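Local coordinates for flagellar basal body protein (Helicobacter pylori, PDB 5NPY) that probably builds the flagellar hook, the curved segment that joins the motor in the cell envelope to the external filament, as its FlgE2 subunit, at residues G105-N110 and N172-L177; D112-K117 and G540-G545; Y145-K150 and V502-I507. All blocks are in the same frame, centred on the assembly; numbering follows the deposited sequence.

All three contacts lie on the same side of the chain's centre, contact 1 meeting the others through paired strands. The 173-176 strand links contact 1 to contact 3: S175 O lies 2.8 Å from G146 N, probably a hydrogen bond, and the centres of the two contacts are about 8 Å apart. Contact 2 joins contact 1 through the 107-109 and 114-116 hairpin, where T108 O and S115 N are 3.2 Å apart, with centres about 10 Å apart. Contacts 2 and 3, with centres about 16 Å apart, are linked through the pairing of strands 543-544 and 499-509. The pocket for the bound tris cation, with N226, R393 and E399, belongs to a different part of the chain.

Contact 1: G105-N110 and N172-L177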
loop_
_atom_site.group_PDB
_atom_site.type_symbol
_atom_site.label_atom_id
_atom_site.label_comp_id
_atom_site.label_asym_id
_atom_site.label_seq_id
_atom_site.Cartn_x
_atom_site.Cartn_y
_atom_site.Cartn_z
ATOM N N GLY A 105 6.520 -15.525 -37.622
ATOM C CA GLY A 105 7.174 -14.507 -38.417
ATOM C C GLY A 105 7.367 -13.179 -37.702
ATOM O O GLY A 105 6.842 -12.952 -36.618
ATOM N N GLU A 106 8.119 -12.266 -38.284
ATOM C CA GLU A 106 8.350 -10.937 -37.730
ATOM C C GLU A 106 8.765 -9.849 -38.737
ATOM O O GLU A 106 9.394 -10.113 -39.701
ATOM C CB GLU A 106 9.331 -10.991 -36.559
ATOM C CG GLU A 106 10.785 -11.164 -36.941
ATOM C CD GLU A 106 11.719 -11.162 -35.753
ATOM O OE1 GLU A 106 11.499 -11.930 -34.816
ATOM O OE2 GLU A 106 12.676 -10.391 -35.771
ATOM N N MET A 107 8.430 -8.605 -38.472
ATOM C CA MET A 107 8.787 -7.514 -39.359
ATOM C C MET A 107 9.190 -6.340 -38.491
ATOM O O MET A 107 8.513 -6.013 -37.542
ATOM C CB MET A 107 7.599 -7.146 -40.257
ATOM C CG MET A 107 7.872 -6.131 -41.358
ATOM S SD MET A 107 6.438 -5.584 -42.330
ATOM C CE MET A 107 5.113 -6.219 -41.371
ATOM N N THR A 108 10.296 -5.714 -38.821
ATOM C CA THR A 108 10.792 -4.617 -38.065
ATOM C C THR A 108 10.756 -3.420 -38.944
ATOM O O THR A 108 11.172 -3.489 -40.057
ATOM C CB THR A 108 12.228 -4.867 -37.636
ATOM O OG1 THR A 108 12.285 -6.011 -36.804
ATOM C CG2 THR A 108 12.762 -3.720 -36.879
ATOM N N ILE A 109 10.254 -2.315 -38.439
ATOM C CA ILE A 109 10.146 -1.118 -39.221
ATOM C C ILE A 109 11.013 -0.025 -38.667
ATOM O O ILE A 109 10.797 0.428 -37.586
ATOM C CB ILE A 109 8.711 -0.575 -39.215
ATOM C CG1 ILE A 109 7.674 -1.673 -39.282
ATOM C CG2 ILE A 109 8.508 0.390 -40.340
ATOM C CD1 ILE A 109 7.585 -2.356 -40.602
ATOM N N ASN A 110 11.963 0.440 -39.445
ATOM C CA ASN A 110 12.838 1.492 -39.001
ATOM C C ASN A 110 12.589 2.748 -39.792
ATOM O O ASN A 110 11.884 2.729 -40.757
ATOM C CB ASN A 110 14.270 1.047 -39.148
ATOM C CG ASN A 110 14.614 -0.076 -38.219
ATOM O OD1 ASN A 110 14.749 -1.201 -38.621
ATOM N ND2 ASN A 110 14.760 0.243 -36.965
ATOM N N ASN A 172 8.776 -1.380 -32.667
ATOM C CA ASN A 172 8.826 -1.372 -34.123
ATOM C C ASN A 172 8.930 -2.764 -34.737
ATOM O O ASN A 172 9.194 -2.872 -35.937
ATOM C CB ASN A 172 10.004 -0.524 -34.615
ATOM C CG ASN A 172 11.341 -1.237 -34.457
ATOM O OD1 ASN A 172 11.506 -2.118 -33.604
ATOM N ND2 ASN A 172 12.309 -0.856 -35.286
ATOM N N THR A 173 8.753 -3.824 -33.961
ATOM C CA THR A 173 8.834 -5.185 -34.481
ATOM C C THR A 173 7.469 -5.850 -34.365
ATOM O O THR A 173 6.959 -6.039 -33.255
ATOM C CB THR A 173 9.897 -5.993 -33.742
ATOM O OG1 THR A 173 11.192 -5.470 -34.066
ATOM C CG2 THR A 173 9.819 -7.465 -34.132
ATOM N N LEU A 174 6.894 -6.210 -35.511
ATOM C CA LEU A 174 5.556 -6.778 -35.594
ATOM C C LEU A 174 5.637 -8.278 -35.828
ATOM O O LEU A 174 6.516 -8.751 -36.554
ATOM C CB LEU A 174 4.765 -6.118 -36.726
ATOM C CG LEU A 174 4.842 -4.592 -36.728
ATOM C CD1 LEU A 174 4.090 -4.000 -37.930
ATOM C CD2 LEU A 174 4.322 -4.013 -35.399
ATOM N N SER A 175 4.710 -9.020 -35.230
ATOM C CA SER A 175 4.672 -10.469 -35.378
ATOM C C SER A 175 3.217 -10.913 -35.316
ATOM O O SER A 175 2.322 -10.101 -35.048
ATOM C CB SER A 175 5.523 -11.157 -34.297
ATOM O OG SER A 175 4.895 -11.146 -33.028
ATOM N N PRO A 176 2.938 -12.194 -35.592
ATOM C CA PRO A 176 1.557 -12.676 -35.487
ATOM C C PRO A 176 1.037 -12.591 -34.063
ATOM O O PRO A 176 1.739 -12.928 -33.106
ATOM C CB PRO A 176 1.658 -14.129 -35.953
ATOM C CG PRO A 176 2.788 -14.123 -36.883
ATOM C CD PRO A 176 3.789 -13.197 -36.256
ATOM N N LEU A 177 -0.207 -12.134 -33.931
ATOM C CA LEU A 177 -0.866 -12.033 -32.635
ATOM C C LEU A 177 -1.569 -13.341 -32.298
ATOM O O LEU A 177 -2.241 -13.935 -33.145
ATOM C CB LEU A 177 -1.871 -10.880 -32.635
ATOM C CG LEU A 177 -1.230 -9.554 -33.033
ATOM C CD1 LEU A 177 -2.201 -8.395 -32.809
ATOM C CD2 LEU A 177 0.096 -9.330 -32.282
#
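N172 meets I109 twice, with its backbone and with its side chain. Its O accepts a hydrogen bond from I109 N at 2.8 Å. Its CG sits between the backbone N and the carbonyl carbon (chi1 76°), on the side of strand 107-109; from there ND2 bonds to I109 O at 3.0 Å. That donor stands well above the carbonyl plane, 64° out of it. The amide also crosses N110 obliquely and passes the methyl CG2 of T108.

At T173 the strands form a non-hydrogen-bonded antiparallel pair with T108. The two side chains project from the same face, and their hydroxyls, T108 OG1 and T173 OG1, join in a hydrogen bond of 3.0 Å.

L174 and M107 form the hydrogen-bonded pair that follows. L174 N reaches M107 O at 2.6 Å, and M107 N reaches L174 O at 2.7 Å, both in the plane of the accepting carbonyl. L174 O also takes a CA-H...O contact from E106 CA. The side chains lie on the face opposite the threonines, where M107 CG is anti to the backbone N and the chain bends at chi3, which leaves M107 CE beside L174 CD1 at 4.2 Å.

Past this pair the contact is made by carbon atoms touching a carbonyl: S175 CB and P176 CD both rest against G105 O, the latter at 3.1 Å.

Both strands lie in the FlgE/F/G D1 region and form an antiparallel pair there. Strand 107-109 lies between strand 114-116, bonded through T108 and S115, and strand 173-176, which pairs in turn with strand 143-148. Against the M107 and L174 face, L508 of strand 499-509 packs on M107 and I109, W546 packs on L174, and L544 of strand 543-544 packs on I109.

Contact 2: D112-K117 and G540-G545; sequences DGFSKK and GNPILG
F114, at the start of the second strand of the 107-109 and 114-116 beta hairpin, packs on P542 in the chain leading into strand 543-544, so a hairpin from the early part of the hook D1 region meets a piece of chain that returns more than 400 residues later. P542 lies over one face of the phenyl ring: its CD is 4.1 Å from the ring centroid and 24° off the ring normal, a CH-pi contact displaced toward the rim on the CD2 side, with F114 CD2 to P542 CD at 3.8 Å. The two side chains cross at about a right angle. F114 CG lies between the backbone N and the carbonyl carbon (chi1 59°), on the side of P542, and the ring presents its face to P542 CD.

N541, one residue earlier, turns its amide toward the loop at the tip of the hairpin. OD1 comes to 3.8 Å from F114 CE2, approaching the ring obliquely, with the amide and ring planes 61° apart. On the other branch, N541 ND2 lies 2.6 Å from D112 O, a close approach that is doubtful. G113 CA packs near the same amide.

The contact is at the surface, yet P542 itself is buried, resting also on F510 and on I109 of strand 107-109. F114 touches M526 as well. Strand 114-116 pairs with 107-109 through S115 and T108, and strand 543-544 pairs with 499-509 through I543 and A509.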
loop_
_atom_site.group_PDB
_atom_site.type_symbol
_atom_site.label_atom_id
_atom_site.label_comp_id
_atom_site.label_asym_id
_atom_site.label_seq_id
_atom_site.Cartn_x
_atom_site.Cartn_y
_atom_site.Cartn_z
ATOM N N ASP A 112 14.550 4.411 -41.798
ATOM C CA ASP A 112 15.041 4.307 -43.156
ATOM C C ASP A 112 14.322 3.121 -43.772
ATOM O O ASP A 112 13.169 3.228 -44.120
ATOM C CB ASP A 112 16.543 4.086 -43.169
ATOM C CG ASP A 112 17.039 3.472 -41.906
ATOM O OD1 ASP A 112 17.901 2.602 -41.985
ATOM O OD2 ASP A 112 16.510 3.813 -40.855
ATOM N N GLY A 113 14.376 2.119 -43.548
ATOM C CA GLY A 113 13.772 0.925 -44.084
ATOM C C GLY A 113 13.023 0.094 -43.081
ATOM O O GLY A 113 12.409 0.617 -42.195
ATOM N N PHE A 114 13.666 -1.354 -43.592
ATOM C CA PHE A 114 12.973 -2.303 -42.746
ATOM C C PHE A 114 13.476 -3.687 -43.052
ATOM O O PHE A 114 13.978 -3.919 -44.123
ATOM C CB PHE A 114 11.491 -2.296 -43.076
ATOM C CG PHE A 114 11.195 -2.632 -44.494
ATOM C CD1 PHE A 114 10.509 -3.768 -44.812
ATOM C CD2 PHE A 114 11.614 -1.813 -45.510
ATOM C CE1 PHE A 114 10.242 -4.076 -46.115
ATOM C CE2 PHE A 114 11.346 -2.113 -46.814
ATOM C CZ PHE A 114 10.660 -3.250 -47.115
ATOM N N SER A 115 13.284 -4.618 -42.131
ATOM C CA SER A 115 13.720 -5.982 -42.307
ATOM C C SER A 115 12.570 -6.953 -42.265
ATOM O O SER A 115 11.537 -6.640 -41.740
ATOM C CB SER A 115 14.701 -6.331 -41.237
ATOM O OG SER A 115 15.946 -5.829 -41.590
ATOM N N LYS A 116 12.773 -8.158 -42.783
ATOM C CA LYS A 116 11.699 -9.130 -42.843
ATOM C C LYS A 116 12.108 -10.589 -42.879
ATOM O O LYS A 116 13.241 -10.888 -43.153
ATOM C CB LYS A 116 10.971 -8.871 -44.131
ATOM C CG LYS A 116 9.484 -8.957 -44.057
ATOM C CD LYS A 116 8.887 -8.070 -45.129
ATOM C CE LYS A 116 8.455 -8.848 -46.359
ATOM N NZ LYS A 116 9.330 -9.997 -46.718
ATOM N N LYS A 117 11.171 -11.494 -42.609
ATOM C CA LYS A 117 11.423 -12.922 -42.725
ATOM C C LYS A 117 10.979 -13.607 -44.014
ATOM O O LYS A 117 11.796 -14.130 -44.767
ATOM C CB LYS A 117 10.631 -13.717 -41.703
ATOM C CG LYS A 117 9.458 -12.978 -41.119
ATOM C CD LYS A 117 8.124 -13.645 -41.377
ATOM C CE LYS A 117 7.058 -12.662 -41.794
ATOM N NZ LYS A 117 7.511 -11.263 -41.798
ATOM N N GLY A 540 7.504 4.067 -51.287
ATOM C CA GLY A 540 8.265 4.533 -50.148
ATOM C C GLY A 540 8.365 3.434 -49.110
ATOM O O GLY A 540 7.692 2.403 -49.224
ATOM N N ASN A 541 9.207 3.634 -48.099
ATOM C CA ASN A 541 9.329 2.662 -47.024
ATOM C C ASN A 541 8.106 2.722 -46.109
ATOM O O ASN A 541 7.442 3.762 -46.013
ATOM C CB ASN A 541 10.592 2.916 -46.213
ATOM C CG ASN A 541 11.837 2.513 -46.948
ATOM O OD1 ASN A 541 11.814 1.580 -47.744
ATOM N ND2 ASN A 541 12.937 3.215 -46.691
ATOM N N PRO A 542 7.788 1.619 -45.425
ATOM C CA PRO A 542 6.574 1.599 -44.606
ATOM C C PRO A 542 6.747 2.483 -43.390
ATOM O O PRO A 542 7.803 2.500 -42.756
ATOM C CB PRO A 542 6.427 0.124 -44.222
ATOM C CG PRO A 542 7.829 -0.380 -44.215
ATOM C CD PRO A 542 8.526 0.345 -45.337
ATOM N N ILE A 543 5.704 3.238 -43.082
ATOM C CA ILE A 543 5.714 4.169 -41.963
ATOM C C ILE A 543 4.936 3.534 -40.815
ATOM O O ILE A 543 3.738 3.245 -40.952
ATOM C CB ILE A 543 5.118 5.526 -42.367
ATOM C CG1 ILE A 543 5.745 6.016 -43.674
ATOM C CG2 ILE A 543 5.297 6.549 -41.250
ATOM C CD1 ILE A 543 4.908 7.070 -44.389
ATOM N N LEU A 544 5.623 3.293 -39.697
ATOM C CA LEU A 544 4.987 2.733 -38.510
ATOM C C LEU A 544 3.766 3.561 -38.144
ATOM O O LEU A 544 3.827 4.792 -38.114
ATOM C CB LEU A 544 5.981 2.706 -37.350
ATOM C CG LEU A 544 5.852 1.631 -36.271
ATOM C CD1 LEU A 544 6.116 0.269 -36.862
ATOM C CD2 LEU A 544 6.828 1.911 -35.134
ATOM N N GLY A 545 2.652 2.876 -37.877
ATOM C CA GLY A 545 1.359 3.541 -37.823
ATOM C C GLY A 545 1.188 4.507 -36.672
ATOM O O GLY A 545 0.300 5.364 -36.727
#

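Contact 3: Y145-K150 and V502-I507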
loop_
_atom_site.group_PDB
_atom_site.type_symbol
_atom_site.label_atom_id
_atom_site.label_comp_id
_atom_site.label_asym_id
_atom_site.label_seq_id
_atom_site.Cartn_x
_atom_site.Cartn_y
_atom_site.Cartn_z
ATOM N N TYR A 145 -0.384 -9.249 -38.188
ATOM C CA TYR A 145 0.823 -8.786 -37.503
ATOM C C TYR A 145 0.531 -7.577 -36.625
ATOM O O TYR A 145 -0.210 -6.664 -37.021
ATOM C CB TYR A 145 1.934 -8.418 -38.494
ATOM C CG TYR A 145 2.629 -9.610 -39.095
ATOM C CD1 TYR A 145 1.880 -10.676 -39.575
ATOM C CD2 TYR A 145 4.023 -9.680 -39.192
ATOM C CE1 TYR A 145 2.467 -11.778 -40.116
ATOM C CE2 TYR A 145 4.635 -10.807 -39.757
ATOM C CZ TYR A 145 3.830 -11.850 -40.216
ATOM O OH TYR A 145 4.323 -13.002 -40.779
ATOM N N GLY A 146 1.152 -7.572 -35.449
ATOM C CA GLY A 146 1.088 -6.459 -34.531
ATOM C C GLY A 146 2.174 -6.562 -33.487
ATOM O O GLY A 146 3.092 -7.379 -33.597
ATOM N N ILE A 147 2.065 -5.713 -32.467
ATOM C CA ILE A 147 2.968 -5.786 -31.323
ATOM C C ILE A 147 2.463 -6.892 -30.403
ATOM O O ILE A 147 1.455 -6.730 -29.710
ATOM C CB ILE A 147 3.060 -4.452 -30.576
ATOM C CG1 ILE A 147 3.503 -3.305 -31.497
ATOM C CG2 ILE A 147 4.016 -4.592 -29.394
ATOM C CD1 ILE A 147 5.002 -2.988 -31.443
ATOM N N ASP A 148 3.153 -8.023 -30.402
ATOM C CA ASP A 148 2.896 -9.082 -29.434
ATOM C C ASP A 148 3.649 -8.730 -28.157
ATOM O O ASP A 148 4.884 -8.696 -28.157
ATOM C CB ASP A 148 3.340 -10.426 -30.010
ATOM C CG ASP A 148 3.082 -11.595 -29.070
ATOM O OD1 ASP A 148 2.518 -11.385 -27.967
ATOM O OD2 ASP A 148 3.428 -12.739 -29.454
ATOM N N LEU A 149 2.916 -8.440 -27.070
ATOM C CA LEU A 149 3.577 -8.155 -25.796
ATOM C C LEU A 149 4.149 -9.414 -25.161
ATOM O O LEU A 149 4.990 -9.314 -24.259
ATOM C CB LEU A 149 2.619 -7.468 -24.819
ATOM C CG LEU A 149 2.276 -5.987 -25.038
ATOM C CD1 LEU A 149 1.398 -5.438 -23.910
ATOM C CD2 LEU A 149 3.543 -5.166 -25.150
ATOM N N LYS A 150 3.713 -10.584 -25.623
ATOM C CA LYS A 150 4.239 -11.871 -25.177
ATOM C C LYS A 150 3.960 -12.080 -23.695
ATOM O O LYS A 150 4.821 -12.513 -22.926
ATOM C CB LYS A 150 5.727 -12.009 -25.501
ATOM C CG LYS A 150 6.013 -11.954 -26.995
ATOM C CD LYS A 150 7.381 -12.520 -27.348
ATOM C CE LYS A 150 7.597 -12.551 -28.864
ATOM N NZ LYS A 150 7.612 -11.178 -29.467
ATOM N N VAL A 502 -2.513 -6.723 -23.998
ATOM C CA VAL A 502 -1.686 -7.857 -24.405
ATOM C C VAL A 502 -1.068 -7.688 -25.783
ATOM O O VAL A 502 -0.079 -8.373 -26.089
ATOM C CB VAL A 502 -2.499 -9.171 -24.345
ATOM C CG1 VAL A 502 -3.151 -9.335 -22.979
ATOM C CG2 VAL A 502 -3.559 -9.203 -25.445
ATOM N N ALA A 503 -1.600 -6.818 -26.646
ATOM C CA ALA A 503 -1.137 -6.669 -28.021
ATOM C C ALA A 503 -1.683 -5.366 -28.590
ATOM O O ALA A 503 -2.458 -4.656 -27.942
ATOM C CB ALA A 503 -1.567 -7.860 -28.888
ATOM N N ARG A 504 -1.248 -5.047 -29.813
ATOM C CA ARG A 504 -1.927 -4.046 -30.627
ATOM C C ARG A 504 -1.850 -4.461 -32.083
ATOM O O ARG A 504 -0.924 -5.164 -32.494
ATOM C CB ARG A 504 -1.347 -2.639 -30.466
ATOM C CG ARG A 504 -0.048 -2.385 -31.211
ATOM C CD ARG A 504 0.480 -1.011 -30.841
ATOM N NE ARG A 504 -0.442 0.042 -31.273
ATOM C CZ ARG A 504 -0.451 1.280 -30.791
ATOM N NH1 ARG A 504 0.396 1.636 -29.834
ATOM N NH2 ARG A 504 -1.319 2.158 -31.251
ATOM N N ILE A 505 -2.847 -4.023 -32.853
ATOM C CA ILE A 505 -2.927 -4.350 -34.273
ATOM C C ILE A 505 -1.884 -3.547 -35.036
ATOM O O ILE A 505 -1.795 -2.320 -34.899
ATOM C CB ILE A 505 -4.338 -4.067 -34.813
ATOM C CG1 ILE A 505 -5.394 -4.819 -34.000
ATOM C CG2 ILE A 505 -4.433 -4.455 -36.292
ATOM C CD1 ILE A 505 -5.354 -6.321 -34.180
ATOM N N GLY A 506 -1.090 -4.242 -35.847
ATOM C CA GLY A 506 -0.174 -3.553 -36.737
ATOM C C GLY A 506 -0.910 -2.641 -37.705
ATOM O O GLY A 506 -1.984 -2.974 -38.220
ATOM N N ILE A 507 -0.332 -1.459 -37.926
ATOM C CA ILE A 507 -0.802 -0.492 -38.909
ATOM C C ILE A 507 0.430 0.108 -39.568
ATOM O O ILE A 507 1.374 0.504 -38.880
ATOM C CB ILE A 507 -1.670 0.620 -38.281
ATOM C CG1 ILE A 507 -3.000 0.068 -37.776
ATOM C CG2 ILE A 507 -1.951 1.724 -39.293
ATOM C CD1 ILE A 507 -4.019 -0.186 -38.878
HETATM O O HOH W 1 1.018 -10.807 -24.940
#
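G146 and G506 face each other with nothing but hydrogen on their CA atoms, which stand 3.9 Å apart. The space a side chain on G146 would take already holds R504 O, and the corresponding space at G506 holds Y145 O. G506 N donates to Y145 O at 2.8 Å, on a lone pair, and G146 CA makes a CA-H...O contact with R504 O at 3.1 Å.

Farther along, strand 143-148 of the hook D1 region pairs antiparallel with strand 499-509 from late in the chain: R504 N donates to I147 O at 3.2 Å, whereas the return bond from I147 N to R504 O is weak. I147 and R504 lie side by side pointing the same way, I147 CG1 packing on R504 CG at 3.7 Å. L149 N bonds to V502 O at 3.2 Å, with L149 CB against the same oxygen. There V502 and A503 form a classic beta bulge opposite I490. D148 OD1 takes K150 N in an Asx turn.

The chemistry splits along R504: its methylenes pack with I147, while a hydrogen bond to L169 O and a cation-pi contact with W546 probably stabilise its guanidinium charge in this buried setting.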